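Local structure of beta-lactamase (Sebaldella termitidis, 6N1N) at residues 28-33 with 156-161. The protein is a class D beta-lactamase that probably hydrolyses beta-lactam antibiotics to substituted beta-amino acids, giving resistance to them. Numbering follows the deposited sequence.
Sequences YDYKNK and NLYEEK
Tyr30 reaches from the turn after strand 22-29 to the end of helix 147-159, where its ring meets Tyr158 and its hydroxyl meets Glu159. CB points toward the helix, and chi1 of -179° sets CG opposite the backbone N, carrying the ring outward from the turn. Beyond CG the ring divides its contacts. The CE2 corner of Tyr158 stands over one face of the Tyr30 ring, toward its rim, 4.0 Å from Tyr30 CE2. The ring planes are 77° apart, an edge-to-face pair with Tyr158 giving the edge. Tyr30 CE1, on the other flank, passes 3.2 Å from Glu159 OE2, which sits at the ring edge in its plane. At the tip, Tyr30 OH donates a short hydrogen bond of 2.6 Å to Glu159 OE2, received on the anti lone pair, with the carboxylate turned 78° from the ring. Lys161 NZ, which lies above the carboxylate plane, forms a salt bridge with the other oxygen, Glu159 OE1, at 2.9 Å. The helix ends in a Schellman motif made by Glu160 and Lys161: Lys161 N bonds to Asn156 O and Glu160 N to Leu157 O, with Glu160 at positive phi. On the strand side, Asp29 OD1 accepts from Asn32 N at 3.0 Å, an Asx motif that spans the turn carrying Tyr30. Tyr158 also packs edge-to-face on Tyr206 and touches Val213, tying the helix end to the beta-sheet. At this surface site away from Ser51, the predicted acyl-ester serine, a phenol and an ammonium thus share one carboxylate, one at each oxygen, which would probably stabilise its negative charge.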
ATOM      1  N   TYR A  28       8.349   9.197  -6.267  1.00 10.15           N
ATOM      2  CA  TYR A  28       9.616   9.727  -5.768  1.00 10.05           C
ATOM      3  C   TYR A  28      10.758   8.924  -6.368  1.00  8.54           C
ATOM      4  O   TYR A  28      10.857   7.712  -6.149  1.00  9.20           O
ATOM      5  CB  TYR A  28       9.676   9.677  -4.251  1.00  9.38           C
ATOM      6  CG  TYR A  28      10.961  10.245  -3.669  1.00  9.35           C
ATOM      7  CD1 TYR A  28      11.192  11.603  -3.671  1.00 14.32           C
ATOM      8  CD2 TYR A  28      11.904   9.417  -3.116  1.00  8.95           C
ATOM      9  CE1 TYR A  28      12.355  12.127  -3.137  1.00 11.45           C
ATOM     10  CE2 TYR A  28      13.064   9.922  -2.562  1.00  8.94           C
ATOM     11  CZ  TYR A  28      13.290  11.277  -2.571  1.00  9.88           C
ATOM     12  OH  TYR A  28      14.447  11.809  -2.033  1.00 12.34           O
ATOM     13  N   ASP A  29      11.597   9.616  -7.128  1.00  9.74           N
ATOM     14  CA  ASP A  29      12.843   9.112  -7.686  1.00  9.88           C
ATOM     15  C   ASP A  29      13.908   9.185  -6.594  1.00  9.39           C
ATOM     16  O   ASP A  29      14.317  10.268  -6.185  1.00  8.08           O
ATOM     17  CB  ASP A  29      13.152   9.952  -8.925  1.00  9.34           C
ATOM     18  CG  ASP A  29      14.512   9.665  -9.540  1.00  9.54           C
ATOM     19  OD1 ASP A  29      15.390   9.144  -8.848  1.00 11.26           O
ATOM     20  OD2 ASP A  29      14.702  10.018 -10.728  1.00 11.97           O
ATOM     21  N   TYR A  30      14.348   8.022  -6.118  1.00  8.01           N
ATOM     22  CA  TYR A  30      15.192   7.932  -4.930  1.00  9.39           C
ATOM     23  C   TYR A  30      16.609   8.433  -5.182  1.00 11.88           C
ATOM     24  O   TYR A  30      17.147   9.234  -4.401  1.00 10.81           O
ATOM     25  CB  TYR A  30      15.199   6.471  -4.459  1.00  9.30           C
ATOM     26  CG  TYR A  30      16.015   6.214  -3.224  1.00 11.39           C
ATOM     27  CD1 TYR A  30      15.516   6.505  -1.966  1.00  8.95           C
ATOM     28  CD2 TYR A  30      17.270   5.656  -3.317  1.00 14.93           C
ATOM     29  CE1 TYR A  30      16.277   6.260  -0.820  1.00 10.59           C
ATOM     30  CE2 TYR A  30      18.022   5.399  -2.180  1.00 14.84           C
ATOM     31  CZ  TYR A  30      17.521   5.700  -0.948  1.00 15.43           C
ATOM     32  OH  TYR A  30      18.291   5.461   0.152  1.00 15.75           O
ATOM     33  N   LYS A  31      17.243   7.953  -6.252  1.00  9.66           N
ATOM     34  CA  LYS A  31      18.623   8.334  -6.528  1.00  9.51           C
ATOM     35  C   LYS A  31      18.750   9.839  -6.760  1.00 12.33           C
ATOM     36  O   LYS A  31      19.678  10.492  -6.246  1.00 11.79           O
ATOM     37  CB  LYS A  31      19.125   7.555  -7.738  1.00 13.65           C
ATOM     38  CG  LYS A  31      20.466   7.972  -8.255  1.00 16.82           C
ATOM     39  CD  LYS A  31      21.011   6.949  -9.228  1.00 20.53           C
ATOM     40  CE  LYS A  31      20.327   7.022 -10.553  1.00 27.39           C
ATOM     41  NZ  LYS A  31      20.900   6.003 -11.504  1.00 28.82           N
ATOM     42  N   ASN A  32      17.825  10.409  -7.526  1.00 11.64           N
ATOM     43  CA  ASN A  32      17.883  11.819  -7.885  1.00  7.88           C
ATOM     44  C   ASN A  32      17.144  12.735  -6.916  1.00  8.69           C
ATOM     45  O   ASN A  32      17.285  13.957  -7.031  1.00 11.61           O
ATOM     46  CB  ASN A  32      17.334  12.000  -9.300  1.00 12.33           C
ATOM     47  CG  ASN A  32      18.186  11.300 -10.329  1.00 12.22           C
ATOM     48  OD1 ASN A  32      19.413  11.546 -10.415  1.00 13.85           O
ATOM     49  ND2 ASN A  32      17.578  10.424 -11.120  1.00 11.66           N
ATOM     50  N   LYS A  33      16.401  12.170  -5.962  1.00  9.40           N
ATOM     51  CA  LYS A  33      15.594  12.931  -5.006  1.00  8.31           C
ATOM     52  C   LYS A  33      14.628  13.879  -5.725  1.00  9.27           C
ATOM     53  O   LYS A  33      14.610  15.094  -5.510  1.00 10.35           O
ATOM     54  CB  LYS A  33      16.502  13.685  -4.020  1.00 14.10           C
ATOM     55  CG  LYS A  33      17.504  12.805  -3.325  1.00 11.60           C
ATOM     56  CD  LYS A  33      18.215  13.574  -2.208  1.00 14.30           C
ATOM     57  CE  LYS A  33      19.111  12.673  -1.372  1.00 26.53           C
ATOM     58  NZ  LYS A  33      20.316  12.264  -2.120  1.00 29.78           N
ATOM     59  N   ASN A 156      11.382   4.831   4.215  1.00  8.39           N
ATOM     60  CA  ASN A 156      11.936   4.372   5.478  1.00  9.17           C
ATOM     61  C   ASN A 156      11.979   2.847   5.562  1.00 11.02           C
ATOM     62  O   ASN A 156      12.890   2.287   6.164  1.00  9.83           O
ATOM     63  CB  ASN A 156      11.136   4.962   6.642  1.00 12.21           C
ATOM     64  CG  ASN A 156      11.537   6.388   6.943  1.00 15.92           C
ATOM     65  OD1 ASN A 156      12.718   6.718   6.928  1.00 17.87           O
ATOM     66  ND2 ASN A 156      10.563   7.242   7.197  1.00 19.05           N
ATOM     67  N   LEU A 157      10.970   2.159   5.022  1.00  9.76           N
ATOM     68  CA  LEU A 157      11.021   0.701   4.950  1.00  8.39           C
ATOM     69  C   LEU A 157      12.192   0.239   4.087  1.00 11.14           C
ATOM     70  O   LEU A 157      13.012  -0.606   4.505  1.00  8.95           O
ATOM     71  CB  LEU A 157       9.666   0.171   4.417  1.00  7.37           C
ATOM     72  CG  LEU A 157       9.326  -1.317   4.447  1.00 13.36           C
ATOM     73  CD1 LEU A 157       7.868  -1.603   3.983  1.00 10.21           C
ATOM     74  CD2 LEU A 157      10.268  -2.145   3.622  1.00 21.11           C
ATOM     75  N   TYR A 158      12.304   0.806   2.881  1.00  9.58           N
ATOM     76  CA  TYR A 158      13.401   0.459   1.987  1.00  9.76           C
ATOM     77  C   TYR A 158      14.763   0.698   2.627  1.00 10.37           C
ATOM     78  O   TYR A 158      15.668  -0.140   2.496  1.00  9.53           O
ATOM     79  CB  TYR A 158      13.257   1.258   0.692  1.00 11.30           C
ATOM     80  CG  TYR A 158      14.407   1.042  -0.268  1.00  6.53           C
ATOM     81  CD1 TYR A 158      14.504  -0.123  -1.007  1.00  7.93           C
ATOM     82  CD2 TYR A 158      15.386   2.000  -0.422  1.00 10.55           C
ATOM     83  CE1 TYR A 158      15.563  -0.340  -1.884  1.00 10.92           C
ATOM     84  CE2 TYR A 158      16.434   1.808  -1.284  1.00  8.59           C
ATOM     85  CZ  TYR A 158      16.516   0.634  -2.028  1.00 10.39           C
ATOM     86  OH  TYR A 158      17.577   0.456  -2.892  1.00 13.98           O
ATOM     87  N   GLU A 159      14.942   1.837   3.289  1.00 11.06           N
ATOM     88  CA  GLU A 159      16.201   2.153   3.960  1.00  9.41           C
ATOM     89  C   GLU A 159      16.376   1.391   5.262  1.00  8.75           C
ATOM     90  O   GLU A 159      17.463   1.436   5.855  1.00 13.40           O
ATOM     91  CB  GLU A 159      16.277   3.659   4.214  1.00 13.36           C
ATOM     92  CG  GLU A 159      16.541   4.446   2.934  1.00 14.42           C
ATOM     93  CD  GLU A 159      16.651   5.947   3.154  1.00 17.97           C
ATOM     94  OE1 GLU A 159      16.198   6.426   4.218  1.00 19.30           O
ATOM     95  OE2 GLU A 159      17.199   6.632   2.260  1.00 16.40           O
ATOM     96  N   GLU A 160      15.339   0.675   5.695  1.00  9.91           N
ATOM     97  CA  GLU A 160      15.316  -0.082   6.953  1.00 11.09           C
ATOM     98  C   GLU A 160      15.629   0.802   8.160  1.00 13.02           C
ATOM     99  O   GLU A 160      16.373   0.430   9.073  1.00 15.67           O
ATOM    100  CB  GLU A 160      16.243  -1.303   6.866  1.00  9.11           C
ATOM    101  CG  GLU A 160      15.898  -2.125   5.633  1.00  8.81           C
ATOM    102  CD  GLU A 160      16.389  -3.556   5.615  1.00 14.25           C
ATOM    103  OE1 GLU A 160      16.993  -4.032   6.599  1.00 14.59           O
ATOM    104  OE2 GLU A 160      16.157  -4.184   4.572  1.00 13.92           O
ATOM    105  N   LYS A 161      15.006   1.984   8.186  1.00 11.34           N
ATOM    106  CA  LYS A 161      15.215   2.954   9.251  1.00 12.05           C
ATOM    107  C   LYS A 161      14.413   2.674  10.512  1.00 17.85           C
ATOM    108  O   LYS A 161      14.775   3.178  11.593  1.00 14.83           O
ATOM    109  CB  LYS A 161      14.857   4.356   8.752  1.00 15.47           C
ATOM    110  CG  LYS A 161      15.851   4.958   7.749  1.00 27.62           C
ATOM    111  CD  LYS A 161      17.232   5.122   8.344  1.00 43.15           C
ATOM    112  CE  LYS A 161      17.887   6.425   7.897  1.00 56.85           C
ATOM    113  NZ  LYS A 161      18.114   6.473   6.430  1.00 60.95           N
TER